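Local coordinates for Mll8193 protein (Mesorhizobium loti, PDB 3FH1) that is of unknown function but has the NTF2-like fold of the SnoaL-like family, whose curved sheet may shape a pocket for a small molecule, at residues A[95-100]-A[109-114]; A[18-23]-A[86-91]; A[28-33]-A[79-84]. All blocks are in the same frame, centred on the assembly; numbering follows the deposited sequence. Where two conformers were deposited one is given.

Interaction 1 (A[95-100]-A[109-114]); sequences IRWRYW and GVNLMR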
loop_
_atom_site.group_PDB
_atom_site.type_symbol
_atom_site.label_atom_id
_atom_site.label_comp_id
_atom_site.label_asym_id
_atom_site.label_seq_id
_atom_site.Cartn_x
_atom_site.Cartn_y
_atom_site.Cartn_z
ATOM N N ILE A 95 4.648 1.969 -4.514
ATOM C CA ILE A 95 4.893 3.315 -5.058
ATOM C C ILE A 95 3.886 4.217 -4.428
ATOM O O ILE A 95 2.673 4.088 -4.694
ATOM C CB ILE A 95 4.720 3.410 -6.598
ATOM C CG1 ILE A 95 5.549 2.313 -7.312
ATOM C CG2 ILE A 95 5.069 4.794 -7.051
ATOM C CD1 ILE A 95 5.128 2.114 -8.803
ATOM N N ARG A 96 4.370 5.068 -3.514
ATOM C CA ARG A 96 3.512 6.121 -2.940
ATOM C C ARG A 96 3.581 7.344 -3.815
ATOM O O ARG A 96 4.646 7.749 -4.279
ATOM C CB ARG A 96 3.889 6.463 -1.492
ATOM C CG ARG A 96 3.424 5.433 -0.464
ATOM C CD ARG A 96 3.703 5.989 0.923
ATOM N NE ARG A 96 5.104 6.138 1.326
ATOM C CZ ARG A 96 5.700 7.298 1.627
ATOM N NH1 ARG A 96 5.127 8.450 1.395
ATOM N NH2 ARG A 96 6.929 7.311 2.140
ATOM N N TRP A 97 2.422 7.969 -4.002
ATOM C CA TRP A 97 2.234 9.104 -4.880
ATOM C C TRP A 97 1.190 10.088 -4.416
ATOM O O TRP A 97 0.391 9.813 -3.533
ATOM C CB TRP A 97 1.902 8.612 -6.312
ATOM C CG TRP A 97 0.846 7.560 -6.394
ATOM C CD1 TRP A 97 1.069 6.236 -6.651
ATOM C CD2 TRP A 97 -0.589 7.713 -6.339
ATOM N NE1 TRP A 97 -0.104 5.545 -6.688
ATOM C CE2 TRP A 97 -1.139 6.420 -6.520
ATOM C CE3 TRP A 97 -1.455 8.783 -6.138
ATOM C CZ2 TRP A 97 -2.519 6.189 -6.494
ATOM C CZ3 TRP A 97 -2.808 8.543 -6.106
ATOM C CH2 TRP A 97 -3.320 7.283 -6.307
ATOM N N ARG A 98 1.230 11.278 -5.017
ATOM C CA ARG A 98 0.191 12.284 -4.910
ATOM C C ARG A 98 -0.291 12.566 -6.332
ATOM O O ARG A 98 0.515 12.893 -7.221
ATOM C CB ARG A 98 0.705 13.561 -4.267
ATOM C CG ARG A 98 -0.376 14.626 -4.246
ATOM C CD ARG A 98 0.059 15.896 -3.572
ATOM N NE ARG A 98 0.547 15.754 -2.204
ATOM C CZ ARG A 98 -0.245 15.882 -1.148
ATOM N NH1 ARG A 98 -1.541 16.127 -1.304
ATOM N NH2 ARG A 98 0.256 15.790 0.070
ATOM N N TYR A 99 -1.586 12.376 -6.541
ATOM C CA TYR A 99 -2.225 12.619 -7.849
ATOM C C TYR A 99 -2.889 13.984 -7.828
ATOM O O TYR A 99 -3.674 14.293 -6.916
ATOM C CB TYR A 99 -3.273 11.521 -8.092
ATOM C CG TYR A 99 -4.068 11.691 -9.365
ATOM C CD1 TYR A 99 -3.451 11.661 -10.575
ATOM C CD2 TYR A 99 -5.466 11.823 -9.336
ATOM C CE1 TYR A 99 -4.158 11.787 -11.754
ATOM C CE2 TYR A 99 -6.204 11.974 -10.525
ATOM C CZ TYR A 99 -5.538 11.935 -11.736
ATOM O OH TYR A 99 -6.217 12.059 -12.945
ATOM N N TRP A 100 -2.600 14.779 -8.866
ATOM C CA TRP A 100 -3.163 16.105 -9.039
ATOM C C TRP A 100 -4.180 16.045 -10.147
ATOM O O TRP A 100 -3.890 15.598 -11.250
ATOM C CB TRP A 100 -2.085 17.129 -9.386
ATOM C CG TRP A 100 -1.102 17.335 -8.317
ATOM C CD1 TRP A 100 0.053 16.629 -8.094
ATOM C CD2 TRP A 100 -1.143 18.353 -7.326
ATOM N NE1 TRP A 100 0.707 17.144 -7.013
ATOM C CE2 TRP A 100 -0.007 18.199 -6.518
ATOM C CE3 TRP A 100 -2.049 19.370 -7.030
ATOM C CZ2 TRP A 100 0.267 19.039 -5.441
ATOM C CZ3 TRP A 100 -1.780 20.190 -5.955
ATOM C CH2 TRP A 100 -0.617 20.028 -5.187
ATOM N N GLY A 109 -1.977 8.515 -2.544
ATOM C CA GLY A 109 -2.276 7.095 -2.799
ATOM C C GLY A 109 -1.054 6.244 -2.866
ATOM O O GLY A 109 0.084 6.698 -2.653
ATOM N N VAL A 110 -1.280 4.976 -3.161
ATOM C CA VAL A 110 -0.218 4.018 -3.233
ATOM C C VAL A 110 -0.615 2.917 -4.209
ATOM O O VAL A 110 -1.813 2.555 -4.340
ATOM C CB VAL A 110 0.080 3.369 -1.829
ATOM C CG1 VAL A 110 -1.129 2.578 -1.296
ATOM C CG2 VAL A 110 1.414 2.568 -1.876
ATOM N N ASN A 111 0.394 2.407 -4.913
ATOM C CA ASN A 111 0.249 1.211 -5.719
ATOM C C ASN A 111 1.106 0.079 -5.101
ATOM O O ASN A 111 2.284 0.288 -4.723
ATOM C CB ASN A 111 0.832 1.358 -7.130
ATOM C CG ASN A 111 -0.009 2.181 -8.047
ATOM O OD1 ASN A 111 -0.871 2.924 -7.642
ATOM N ND2 ASN A 111 0.222 2.002 -9.358
ATOM N N LEU A 112 0.511 -1.110 -4.973
ATOM C CA LEU A 112 1.240 -2.324 -4.662
ATOM C C LEU A 112 1.419 -3.113 -5.950
ATOM O O LEU A 112 0.459 -3.558 -6.594
ATOM C CB LEU A 112 0.509 -3.213 -3.664
ATOM C CG LEU A 112 0.803 -2.966 -2.193
ATOM C CD1 LEU A 112 0.385 -1.506 -1.812
ATOM C CD2 LEU A 112 0.101 -4.039 -1.312
HETATM N N MSE A 113 2.673 -3.341 -6.273
HETATM C CA MSE A 113 3.042 -3.897 -7.582
HETATM C C MSE A 113 3.724 -5.193 -7.460
HETATM O O MSE A 113 4.524 -5.387 -6.550
HETATM C CB MSE A 113 3.996 -2.921 -8.318
HETATM C CG MSE A 113 3.514 -1.490 -8.415
HETATM SE SE MSE A 113 2.097 -1.213 -9.659
HETATM C CE MSE A 113 3.152 -1.377 -11.264
ATOM N N ARG A 114 3.439 -6.099 -8.401
ATOM C CA ARG A 114 4.074 -7.394 -8.403
ATOM C C ARG A 114 4.469 -7.791 -9.832
ATOM O O ARG A 114 3.676 -7.571 -10.775
ATOM C CB ARG A 114 3.192 -8.451 -7.772
ATOM C CG ARG A 114 3.887 -9.815 -7.664
ATOM C CD ARG A 114 3.139 -10.823 -6.817
ATOM N NE ARG A 114 1.801 -11.097 -7.298
ATOM C CZ ARG A 114 1.511 -12.004 -8.211
ATOM N NH1 ARG A 114 2.461 -12.745 -8.749
ATOM N NH2 ARG A 114 0.244 -12.174 -8.578
#

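Interaction 2 (A[18-23]-A[86-91]); sequences QTAEIM and TFVAGD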
loop_
_atom_site.group_PDB
_atom_site.type_symbol
_atom_site.label_atom_id
_atom_site.label_comp_id
_atom_site.label_asym_id
_atom_site.label_seq_id
_atom_site.Cartn_x
_atom_site.Cartn_y
_atom_site.Cartn_z
ATOM N N GLN A 18 16.089 -5.669 -10.860
ATOM C CA GLN A 18 15.183 -5.791 -12.014
ATOM C C GLN A 18 13.865 -5.095 -11.754
ATOM O O GLN A 18 13.345 -4.313 -12.558
ATOM C CB GLN A 18 14.978 -7.264 -12.356
ATOM C CG GLN A 18 13.793 -7.483 -13.307
ATOM C CD GLN A 18 13.761 -8.898 -13.839
ATOM O OE1 GLN A 18 12.932 -9.698 -13.348
ATOM N NE2 GLN A 18 14.663 -9.239 -14.726
ATOM N N THR A 19 13.262 -5.371 -10.592
ATOM C CA THR A 19 12.011 -4.719 -10.251
ATOM C C THR A 19 12.157 -3.202 -10.209
ATOM O O THR A 19 11.269 -2.478 -10.670
ATOM C CB THR A 19 11.479 -5.308 -8.937
ATOM O OG1 THR A 19 11.403 -6.729 -9.086
ATOM C CG2 THR A 19 10.098 -4.726 -8.497
ATOM N N ALA A 20 13.266 -2.696 -9.664
ATOM C CA ALA A 20 13.520 -1.259 -9.694
ATOM C C ALA A 20 13.520 -0.700 -11.127
ATOM O O ALA A 20 12.963 0.400 -11.380
ATOM C CB ALA A 20 14.844 -0.882 -8.966
ATOM N N GLU A 21 14.155 -1.415 -12.052
ATOM C CA GLU A 21 14.217 -0.975 -13.441
ATOM C C GLU A 21 12.821 -0.935 -14.050
ATOM O O GLU A 21 12.471 -0.018 -14.811
ATOM C CB GLU A 21 15.104 -1.911 -14.265
ATOM C CG GLU A 21 16.444 -1.478 -14.359
ATOM C CD GLU A 21 16.520 -0.144 -15.082
ATOM O OE1 GLU A 21 16.131 -0.077 -16.280
ATOM O OE2 GLU A 21 16.928 0.812 -14.386
ATOM N N ILE A 22 12.014 -1.937 -13.734
ATOM C CA ILE A 22 10.623 -1.980 -14.225
ATOM C C ILE A 22 9.843 -0.807 -13.673
ATOM O O ILE A 22 9.144 -0.107 -14.418
ATOM C CB ILE A 22 9.972 -3.319 -13.881
ATOM C CG1 ILE A 22 10.650 -4.463 -14.648
ATOM C CG2 ILE A 22 8.496 -3.360 -14.253
ATOM C CD1 ILE A 22 10.244 -5.847 -14.131
HETATM N N MSE A 23 9.993 -0.549 -12.371
HETATM C CA MSE A 23 9.272 0.581 -11.760
HETATM C C MSE A 23 9.746 1.920 -12.264
HETATM O O MSE A 23 8.963 2.842 -12.370
HETATM C CB MSE A 23 9.309 0.545 -10.233
HETATM C CG MSE A 23 8.711 -0.719 -9.624
HETATM SE SE MSE A 23 6.935 -1.159 -10.211
HETATM C CE MSE A 23 7.236 -3.144 -10.572
ATOM N N THR A 86 9.312 5.104 -3.938
ATOM C CA THR A 86 9.237 3.761 -4.527
ATOM C C THR A 86 10.134 2.873 -3.696
ATOM O O THR A 86 11.341 3.176 -3.551
ATOM C CB THR A 86 9.729 3.720 -5.986
ATOM O OG1 THR A 86 8.943 4.609 -6.787
ATOM C CG2 THR A 86 9.667 2.325 -6.540
ATOM N N PHE A 87 9.555 1.828 -3.133
ATOM C CA PHE A 87 10.253 0.823 -2.304
ATOM C C PHE A 87 10.143 -0.537 -2.997
ATOM O O PHE A 87 9.038 -0.964 -3.353
ATOM C CB PHE A 87 9.678 0.727 -0.890
ATOM C CG PHE A 87 10.257 -0.426 -0.109
ATOM C CD1 PHE A 87 11.526 -0.323 0.381
ATOM C CD2 PHE A 87 9.529 -1.604 0.076
ATOM C CE1 PHE A 87 12.126 -1.388 1.062
ATOM C CE2 PHE A 87 10.081 -2.671 0.766
ATOM C CZ PHE A 87 11.379 -2.570 1.258
ATOM N N VAL A 88 11.280 -1.167 -3.225
ATOM C CA VAL A 88 11.361 -2.453 -3.946
ATOM C C VAL A 88 11.932 -3.541 -3.101
ATOM O O VAL A 88 12.929 -3.308 -2.410
ATOM C CB VAL A 88 12.266 -2.245 -5.204
ATOM C CG1 VAL A 88 12.552 -3.542 -5.888
ATOM C CG2 VAL A 88 11.598 -1.215 -6.140
ATOM N N ALA A 89 11.373 -4.739 -3.202
ATOM C CA ALA A 89 11.928 -5.909 -2.554
ATOM C C ALA A 89 11.556 -7.134 -3.375
ATOM O O ALA A 89 10.386 -7.475 -3.508
ATOM C CB ALA A 89 11.439 -6.031 -1.082
ATOM N N GLY A 90 12.557 -7.757 -3.981
ATOM C CA GLY A 90 12.327 -8.957 -4.738
ATOM C C GLY A 90 11.508 -8.615 -5.949
ATOM O O GLY A 90 11.865 -7.702 -6.692
ATOM N N ASP A 91 10.400 -9.333 -6.144
ATOM C CA ASP A 91 9.509 -9.137 -7.308
ATOM C C ASP A 91 8.341 -8.183 -6.942
ATOM O O ASP A 91 7.365 -8.013 -7.705
ATOM C CB ASP A 91 8.930 -10.492 -7.717
ATOM C CG ASP A 91 9.910 -11.379 -8.361
ATOM O OD1 ASP A 91 10.770 -10.881 -9.139
ATOM O OD2 ASP A 91 9.782 -12.605 -8.106
HETATM O O HOH W 1 11.568 -8.830 -10.814
HETATM O O HOH W 2 10.256 -11.286 -12.433
#

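Interaction 3 (A[28-33]-A[79-84]); sequences DVFQLH and TRFDLE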
loop_
_atom_site.group_PDB
_atom_site.type_symbol
_atom_site.label_atom_id
_atom_site.label_comp_id
_atom_site.label_asym_id
_atom_site.label_seq_id
_atom_site.Cartn_x
_atom_site.Cartn_y
_atom_site.Cartn_z
ATOM N N ASP A 28 8.053 6.486 -15.291
ATOM C CA ASP A 28 8.350 7.449 -16.353
ATOM C C ASP A 28 7.180 7.602 -17.295
ATOM O O ASP A 28 6.973 8.674 -17.829
ATOM C CB ASP A 28 9.553 7.044 -17.188
ATOM C CG ASP A 28 10.883 7.333 -16.525
ATOM O OD1 ASP A 28 10.918 8.062 -15.508
ATOM O OD2 ASP A 28 11.904 6.802 -17.043
ATOM N N VAL A 29 6.369 6.558 -17.477
ATOM C CA VAL A 29 5.201 6.693 -18.356
ATOM C C VAL A 29 4.335 7.863 -17.876
ATOM O O VAL A 29 3.847 8.664 -18.676
ATOM C CB VAL A 29 4.357 5.396 -18.376
ATOM C CG1 VAL A 29 2.895 5.683 -18.902
ATOM C CG2 VAL A 29 5.085 4.294 -19.168
ATOM N N PHE A 30 4.179 7.968 -16.567
ATOM C CA PHE A 30 3.303 8.977 -15.981
ATOM C C PHE A 30 3.972 10.323 -15.904
ATOM O O PHE A 30 3.331 11.339 -16.137
ATOM C CB PHE A 30 2.739 8.489 -14.633
ATOM C CG PHE A 30 2.010 7.224 -14.793
ATOM C CD1 PHE A 30 0.702 7.215 -15.210
ATOM C CD2 PHE A 30 2.667 6.026 -14.655
ATOM C CE1 PHE A 30 0.051 6.015 -15.452
ATOM C CE2 PHE A 30 2.013 4.831 -14.924
ATOM C CZ PHE A 30 0.704 4.849 -15.303
ATOM N N GLN A 31 5.240 10.324 -15.542
ATOM C CA GLN A 31 5.998 11.583 -15.429
ATOM C C GLN A 31 6.180 12.261 -16.773
ATOM O O GLN A 31 6.113 13.493 -16.858
ATOM C CB GLN A 31 7.351 11.308 -14.813
ATOM C CG GLN A 31 7.271 10.785 -13.373
ATOM C CD GLN A 31 6.575 11.767 -12.424
ATOM O OE1 GLN A 31 7.022 12.909 -12.256
ATOM N NE2 GLN A 31 5.478 11.344 -11.838
ATOM N N LEU A 32 6.378 11.470 -17.833
ATOM C CA LEU A 32 6.570 11.972 -19.182
ATOM C C LEU A 32 5.278 12.024 -19.999
ATOM O O LEU A 32 5.281 12.469 -21.133
ATOM C CB LEU A 32 7.589 11.096 -19.909
ATOM C CG LEU A 32 8.965 11.014 -19.234
ATOM C CD1 LEU A 32 9.836 10.072 -20.035
ATOM C CD2 LEU A 32 9.625 12.376 -19.109
ATOM N N HIS A 33 4.170 11.612 -19.397
ATOM C CA HIS A 33 2.868 11.518 -20.077
ATOM C C HIS A 33 3.011 10.790 -21.417
ATOM O O HIS A 33 2.543 11.261 -22.467
ATOM C CB HIS A 33 2.231 12.886 -20.243
ATOM C CG HIS A 33 2.059 13.609 -18.956
ATOM N ND1 HIS A 33 1.012 13.359 -18.099
ATOM C CD2 HIS A 33 2.813 14.570 -18.368
ATOM C CE1 HIS A 33 1.126 14.143 -17.037
ATOM N NE2 HIS A 33 2.211 14.885 -17.178
ATOM N N THR A 79 -3.575 16.798 -15.454
ATOM C CA THR A 79 -3.343 15.876 -14.345
ATOM C C THR A 79 -1.883 15.457 -14.333
ATOM O O THR A 79 -1.206 15.473 -15.369
ATOM C CB THR A 79 -4.197 14.640 -14.469
ATOM O OG1 THR A 79 -3.755 13.872 -15.590
ATOM C CG2 THR A 79 -5.660 14.994 -14.632
ATOM N N ARG A 80 -1.389 15.112 -13.143
ATOM C CA ARG A 80 -0.009 14.673 -12.972
ATOM C C ARG A 80 0.129 13.885 -11.671
ATOM O O ARG A 80 -0.799 13.810 -10.864
ATOM C CB ARG A 80 0.951 15.872 -12.942
ATOM C CG ARG A 80 1.039 16.612 -11.593
ATOM C CD ARG A 80 1.926 17.852 -11.665
ATOM N NE ARG A 80 2.010 18.542 -10.376
ATOM C CZ ARG A 80 1.173 19.500 -9.957
ATOM N NH1 ARG A 80 0.159 19.911 -10.715
ATOM N NH2 ARG A 80 1.349 20.049 -8.759
ATOM N N PHE A 81 1.296 13.289 -11.496
ATOM C CA PHE A 81 1.643 12.609 -10.253
ATOM C C PHE A 81 2.960 13.123 -9.710
ATOM O O PHE A 81 3.902 13.342 -10.477
ATOM C CB PHE A 81 1.831 11.091 -10.448
ATOM C CG PHE A 81 0.574 10.331 -10.773
ATOM C CD1 PHE A 81 0.113 10.222 -12.075
ATOM C CD2 PHE A 81 -0.118 9.663 -9.791
ATOM C CE1 PHE A 81 -1.067 9.489 -12.359
ATOM C CE2 PHE A 81 -1.268 8.945 -10.083
ATOM C CZ PHE A 81 -1.722 8.865 -11.398
ATOM N N ASP A 82 3.029 13.303 -8.386
ATOM C CA ASP A 82 4.288 13.443 -7.692
ATOM C C ASP A 82 4.576 12.098 -7.039
ATOM O O ASP A 82 3.708 11.481 -6.428
ATOM C CB ASP A 82 4.221 14.471 -6.586
ATOM C CG ASP A 82 3.958 15.868 -7.073
ATOM O OD1 ASP A 82 4.377 16.190 -8.195
ATOM O OD2 ASP A 82 3.336 16.636 -6.322
ATOM N N LEU A 83 5.796 11.627 -7.201
ATOM C CA LEU A 83 6.252 10.401 -6.566
ATOM C C LEU A 83 6.752 10.727 -5.170
ATOM O O LEU A 83 7.659 11.562 -4.982
ATOM C CB LEU A 83 7.386 9.777 -7.354
ATOM C CG LEU A 83 6.958 9.290 -8.742
ATOM C CD1 LEU A 83 8.156 8.905 -9.590
ATOM C CD2 LEU A 83 6.004 8.080 -8.591
ATOM N N GLU A 84 6.195 10.033 -4.189
ATOM C CA GLU A 84 6.627 10.172 -2.810
ATOM C C GLU A 84 7.752 9.191 -2.488
ATOM O O GLU A 84 8.781 9.581 -1.920
ATOM C CB GLU A 84 5.473 10.010 -1.823
ATOM C CG GLU A 84 4.451 11.092 -1.922
ATOM C CD GLU A 84 3.298 10.901 -0.916
ATOM O OE1 GLU A 84 3.208 9.810 -0.304
ATOM O OE2 GLU A 84 2.501 11.838 -0.757
HETATM O O HOH W 3 2.925 13.115 -13.828
#

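Interaction 1 (A[95-100]-A[109-114])
Trp97 and Gly109 pair across the antiparallel strands 92-100 and 106-116 of a beta hairpin, joined by Trp97 N to Gly109 O and Gly109 N to Trp97 O. Ile95 and Asn111 form a second hydrogen-bonded pair, with Asn111 N 2.8 Å from Ile95 O. Between them lies the non-hydrogen-bonded pair Arg96 and Val110.

The indole of Trp97 lies across the backbone of the partner strand. Its CG sits between the backbone N and the carbonyl carbon (chi1 48°), the crowded position, from which the ring can lie over the Gly109 backbone. Gly109 CA makes a CH-pi contact, 3.5 Å from the centroid of the six-membered ring of Trp97.

At the ring edge, Trp97 NE1 donates to Asn111 OD1 at 2.9 Å. OD1 lies in the indole plane, but NE1 stands above the amide plane. The two planes are 86° apart. An alanine at Trp97 would probably uncover Gly109 and leave Asn111 OD1 without this donor.

Apolar contact is lighter. Ile95 CD1 meets Met113 CG at 4.0 Å, and Arg96 CG meets Val110 CG2.

Ile95 and Met113 both pack on Met23 of helix 16-31. On the other face, Val110 packs on Tyr126 of the second subunit.

Interaction 2 (A[18-23]-A[86-91])
Thr19 OG1 is gripped from several directions. It donates to Gly90 O at 2.6 Å, in the carbonyl plane and on a lone pair. It accepts a bond from a water whose oxygen is 2.7 Å from Thr19 OG1. Thr19 OG1 is also hydrogen-bonded to Arg15 O, just before the helix begins. The first torsion (chi1 -54°) sets OG1 beside the backbone N, anti to the carbonyl carbon, and so turns it toward Gly90 O.

The oxygen of the same water is 2.8 Å from Asp91 OD1, and it lies near Gln18 OE1. A second water lies between Gln18 OE1 and Asp91 OD1, with a weak bond to the latter. The main charged partner of Asp91 is Arg15, through OD2.

Below this polar end the contact is apolar. Val88 CG1 meets Thr19 CB at 3.7 Å and Thr19 CG2 at nearly the same distance. The two side chains slide past each other in opposite directions. Val88 CG2 rests 4.0 Å from Ala20 CA. One turn on, Met23 CB touches Thr86 CG2 at 4.1 Å.

Helix 16-31 packs on strand 80-89 as the helix laid on the curved sheet of this fold, with residues 18-23 running at 148° to residues 86-89. Gly90 has positive phi where the chain turns toward strand 92-100. Helix and turn are fixed by hydrogen bonds and water, helix and strand by apolar packing.

Interaction 3 (A[28-33]-A[79-84])
The last turn of helix 16-31 lies beside the start of strand 80-89, with Gln31 CA 6.8 Å from Phe81 CA. Gln31 carries the direct hydrogen bond. Its NE2 donates to Phe81 O at 2.9 Å, with an N-H...O angle of 165°. The acceptor lies in the amide plane of Gln31, while the donor stands above the carbonyl plane of Phe81. The chain is bent at chi2 (-60°), which turns CD back from an extended course. Leu83 CG is 4.0 Å from Gln31 NE2.

A water makes a second link. It donates to Phe30 O and accepts from Phe81 N, its oxygen 2.8 Å from that nitrogen.

The helix ends in a Schellman motif. His33, with positive phi, is its C-prime residue. Asp34 N reaches back to Val29 O, and a weak bond joins His33 N to Phe30 O. The His33 ring lies with one face over Phe30 O, and its CE1 is 3.2 Å from Thr79 O. Its ND1 bonds to Ala74 O at the end of helix 63-75.

Inward, Phe30 and Phe81 lie side by side and point the same way. Phe30 CD1 meets Phe81 CE1 at 4.1 Å, with the planes 75° apart. Phe30 also meets Trp70 and Phe26 edge-to-face, and Phe81 meets Trp97 likewise. The nearest atom of an unidentified ligand, probably from the crystallisation liquor, is about 4 Å from the Phe30 side chain.

Overall arrangement
Interactions 2 and 3 both join helix 16-31 to strand 80-89, and their centres are about 17 Å apart. Interaction 3 is nested inside the chain loop that interaction 2 closes. Interaction 1 follows later in the chain, in the hairpin of strands 92-100 and 106-116. Its centre is about 13 Å from that of interaction 2 and about 11 Å from that of interaction 3. Strands 80-89 and 92-100 are neighbours in one mixed sheet. Ile95 CG2 packs on Thr86 OG1 between interactions 1 and 2. A probable hydrogen bond from Trp100 NE1 to Asp82 OD2 joins interactions 1 and 3. Both of these approach the unidentified ligand, consistent with a pocket between helix and sheet, as in NTF2-like proteins.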